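Long-range contact in diguanylate cyclase/phosphodiesterase (Caldicellulosiruptor saccharolyticus, PDB 3MTK), which is the GGDEF-domain part of a longer protein that probably acts as a cyclic-guanylate-specific phosphodiesterase: residues 42-47 with 121-126. Numbering follows the deposited sequence.
Sequences LEVRDL and VNFNIG
Val-121, in the loop leading to strand 123-129, meets Val-44 of the neighbouring antiparallel strand 37-44 loosely, CB to CG1 4.4 Å. At Asn-122 the backbone takes over: Asn-122 O accepts a hydrogen bond from the backbone N of Arg-45, N to O 2.7 Å, the donor standing 36° out of the carbonyl plane, while a water bridges Asn-122 N to Arg-45 O. Phe-123 lies alongside Val-44, pointing the same way, with CE2 4.1 Å from Val-44 CG2. The O of Asn-124 receives Glu-43 N in a nearly straight bond of 2.9 Å; the Glu-43 carboxylate forms a salt bridge with Lys-152. Arg-45 CG lies beside its own backbone N (chi1 -56°), 3.8 Å from Phe-123 CA, and bends at chi2 and chi3 turn CD and NE. The guanidinium sits beside the Asn-124 amide, the two planes 41° apart. An alanine in place of Arg-45 would probably leave that amide without its guanidinium neighbour and uncover the strand at Phe-123. Ile-125 closes the series, its CG1 3.6 Å from Leu-42 CG. The chemistry is thus divided by face: apolar groups seal one side under helices 97-108 and 56-74, while on the other Glu-43 and Asn-124 meet helix 137-154, and Arg-45 and Asn-122 the loop at Leu-156, keeping polar groups together.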
ATOM      1  N   LEU A  42       1.913  -1.401   1.639  1.00 30.94           N
ATOM      2  CA  LEU A  42       1.866  -0.608   2.862  1.00 31.62           C
ATOM      3  C   LEU A  42       0.929  -1.278   3.849  1.00 30.97           C
ATOM      4  O   LEU A  42      -0.225  -1.601   3.522  1.00 31.97           O
ATOM      5  CB  LEU A  42       1.349   0.815   2.625  1.00 33.07           C
ATOM      6  CG  LEU A  42       2.091   1.850   1.796  1.00 36.67           C
ATOM      7  CD1 LEU A  42       1.824   1.623   0.297  1.00 41.11           C
ATOM      8  CD2 LEU A  42       1.585   3.221   2.196  1.00 37.68           C
ATOM      9  N   GLU A  43       1.409  -1.469   5.068  1.00 30.88           N
ATOM     10  CA  GLU A  43       0.582  -2.091   6.086  1.00 31.34           C
ATOM     11  C   GLU A  43       0.285  -1.113   7.222  1.00 29.48           C
ATOM     12  O   GLU A  43       1.186  -0.463   7.755  1.00 29.84           O
ATOM     13  CB  GLU A  43       1.277  -3.340   6.637  1.00 31.94           C
ATOM     14  CG  GLU A  43       0.432  -4.097   7.654  1.00 39.38           C
ATOM     15  CD  GLU A  43       1.069  -5.393   8.113  1.00 40.84           C
ATOM     16  OE1 GLU A  43       1.821  -5.995   7.321  1.00 42.19           O
ATOM     17  OE2 GLU A  43       0.806  -5.817   9.256  1.00 43.59           O
ATOM     18  N   VAL A  44      -0.985  -0.999   7.580  1.00 30.77           N
ATOM     19  CA  VAL A  44      -1.393  -0.122   8.678  1.00 30.92           C
ATOM     20  C   VAL A  44      -1.191  -0.935   9.950  1.00 32.20           C
ATOM     21  O   VAL A  44      -1.835  -1.967  10.141  1.00 33.47           O
ATOM     22  CB  VAL A  44      -2.873   0.268   8.561  1.00 29.93           C
ATOM     23  CG1 VAL A  44      -3.190   1.353   9.554  1.00 29.21           C
ATOM     24  CG2 VAL A  44      -3.182   0.733   7.147  1.00 32.38           C
ATOM     25  N   ARG A  45      -0.301  -0.489  10.827  1.00 33.82           N
ATOM     26  CA  ARG A  45      -0.034  -1.255  12.050  1.00 32.91           C
ATOM     27  C   ARG A  45      -1.095  -1.168  13.149  1.00 34.76           C
ATOM     28  O   ARG A  45      -1.804  -0.172  13.283  1.00 36.51           O
ATOM     29  CB  ARG A  45       1.322  -0.854  12.639  1.00 33.33           C
ATOM     30  CG  ARG A  45       2.506  -0.998  11.683  1.00 32.67           C
ATOM     31  CD  ARG A  45       2.583  -2.391  11.095  1.00 31.80           C
ATOM     32  NE  ARG A  45       2.598  -3.426  12.124  1.00 32.20           N
ATOM     33  CZ  ARG A  45       3.661  -3.750  12.854  1.00 33.04           C
ATOM     34  NH1 ARG A  45       4.816  -3.128  12.676  1.00 34.80           N
ATOM     35  NH2 ARG A  45       3.569  -4.702  13.773  1.00 34.73           N
ATOM     36  N   ASP A  46      -1.192  -2.243  13.921  1.00 36.95           N
ATOM     37  CA  ASP A  46      -2.106  -2.348  15.052  1.00 38.45           C
ATOM     38  C   ASP A  46      -3.524  -1.847  14.839  1.00 38.61           C
ATOM     39  O   ASP A  46      -4.117  -1.232  15.719  1.00 37.86           O
ATOM     40  CB  ASP A  46      -1.469  -1.657  16.244  1.00 39.85           C
ATOM     41  CG  ASP A  46      -0.043  -2.126  16.471  1.00 43.90           C
ATOM     42  OD1 ASP A  46       0.158  -3.351  16.655  1.00 41.29           O
ATOM     43  OD2 ASP A  46       0.879  -1.276  16.445  1.00 48.28           O
ATOM     44  N   LEU A  47      -4.066  -2.150  13.666  1.00 39.66           N
ATOM     45  CA  LEU A  47      -5.421  -1.758  13.297  1.00 39.69           C
ATOM     46  C   LEU A  47      -6.463  -2.484  14.164  1.00 41.19           C
ATOM     47  O   LEU A  47      -7.568  -1.980  14.344  1.00 39.24           O
ATOM     48  CB  LEU A  47      -5.635  -2.066  11.811  1.00 39.18           C
ATOM     49  CG  LEU A  47      -6.693  -1.356  10.974  1.00 34.86           C
ATOM     50  CD1 LEU A  47      -6.542   0.134  11.059  1.00 34.06           C
ATOM     51  CD2 LEU A  47      -6.533  -1.811   9.537  1.00 37.27           C
ATOM     52  N   VAL A 121      -1.455   6.795  13.380  1.00 38.53           N
ATOM     53  CA  VAL A 121      -1.219   5.379  13.171  1.00 35.58           C
ATOM     54  C   VAL A 121       0.177   5.146  12.654  1.00 33.53           C
ATOM     55  O   VAL A 121       0.815   6.058  12.152  1.00 33.24           O
ATOM     56  CB  VAL A 121      -2.181   4.791  12.143  1.00 37.94           C
ATOM     57  CG1 VAL A 121      -3.564   4.670  12.735  1.00 39.51           C
ATOM     58  CG2 VAL A 121      -2.189   5.670  10.911  1.00 40.22           C
ATOM     59  N   ASN A 122       0.634   3.910  12.775  1.00 32.83           N
ATOM     60  CA  ASN A 122       1.949   3.512  12.310  1.00 33.07           C
ATOM     61  C   ASN A 122       1.802   2.636  11.090  1.00 32.16           C
ATOM     62  O   ASN A 122       0.743   2.049  10.875  1.00 29.11           O
ATOM     63  CB  ASN A 122       2.678   2.753  13.402  1.00 36.43           C
ATOM     64  CG  ASN A 122       3.144   3.665  14.498  1.00 40.51           C
ATOM     65  OD1 ASN A 122       3.271   3.260  15.652  1.00 43.45           O
ATOM     66  ND2 ASN A 122       3.416   4.914  14.139  1.00 39.74           N
ATOM     67  N   PHE A 123       2.869   2.560  10.297  1.00 31.46           N
ATOM     68  CA  PHE A 123       2.867   1.771   9.072  1.00 32.57           C
ATOM     69  C   PHE A 123       4.194   1.059   8.892  1.00 33.97           C
ATOM     70  O   PHE A 123       5.114   1.209   9.691  1.00 35.56           O
ATOM     71  CB  PHE A 123       2.673   2.668   7.835  1.00 32.58           C
ATOM     72  CG  PHE A 123       1.439   3.549   7.877  1.00 31.23           C
ATOM     73  CD1 PHE A 123       1.409   4.696   8.663  1.00 32.20           C
ATOM     74  CD2 PHE A 123       0.329   3.238   7.116  1.00 31.19           C
ATOM     75  CE1 PHE A 123       0.288   5.522   8.686  1.00 32.25           C
ATOM     76  CE2 PHE A 123      -0.797   4.058   7.128  1.00 33.90           C
ATOM     77  CZ  PHE A 123      -0.816   5.203   7.916  1.00 33.86           C
ATOM     78  N   ASN A 124       4.265   0.285   7.815  1.00 33.41           N
ATOM     79  CA  ASN A 124       5.461  -0.422   7.397  1.00 31.07           C
ATOM     80  C   ASN A 124       5.296  -0.579   5.897  1.00 32.91           C
ATOM     81  O   ASN A 124       4.168  -0.702   5.390  1.00 29.45           O
ATOM     82  CB  ASN A 124       5.603  -1.766   8.098  1.00 30.69           C
ATOM     83  CG  ASN A 124       6.495  -1.671   9.333  1.00 32.11           C
ATOM     84  OD1 ASN A 124       7.709  -1.419   9.225  1.00 28.80           O
ATOM     85  ND2 ASN A 124       5.900  -1.848  10.508  1.00 25.63           N
ATOM     86  N   ILE A 125       6.413  -0.539   5.182  1.00 32.48           N
ATOM     87  CA  ILE A 125       6.367  -0.622   3.738  1.00 34.05           C
ATOM     88  C   ILE A 125       7.342  -1.614   3.131  1.00 36.45           C
ATOM     89  O   ILE A 125       8.524  -1.629   3.472  1.00 37.92           O
ATOM     90  CB  ILE A 125       6.610   0.772   3.123  1.00 32.90           C
ATOM     91  CG1 ILE A 125       5.357   1.628   3.310  1.00 34.63           C
ATOM     92  CG2 ILE A 125       6.972   0.657   1.661  1.00 29.63           C
ATOM     93  CD1 ILE A 125       5.506   3.067   2.809  1.00 38.05           C
ATOM     94  N   GLY A 126       6.820  -2.444   2.236  1.00 36.31           N
ATOM     95  CA  GLY A 126       7.635  -3.417   1.544  1.00 37.79           C
ATOM     96  C   GLY A 126       7.508  -3.077   0.072  1.00 38.98           C
ATOM     97  O   GLY A 126       6.391  -2.901  -0.429  1.00 37.88           O
TER
HETATM   98  O   HOH W   1      -0.552   2.116  14.475  1.00 27.67           O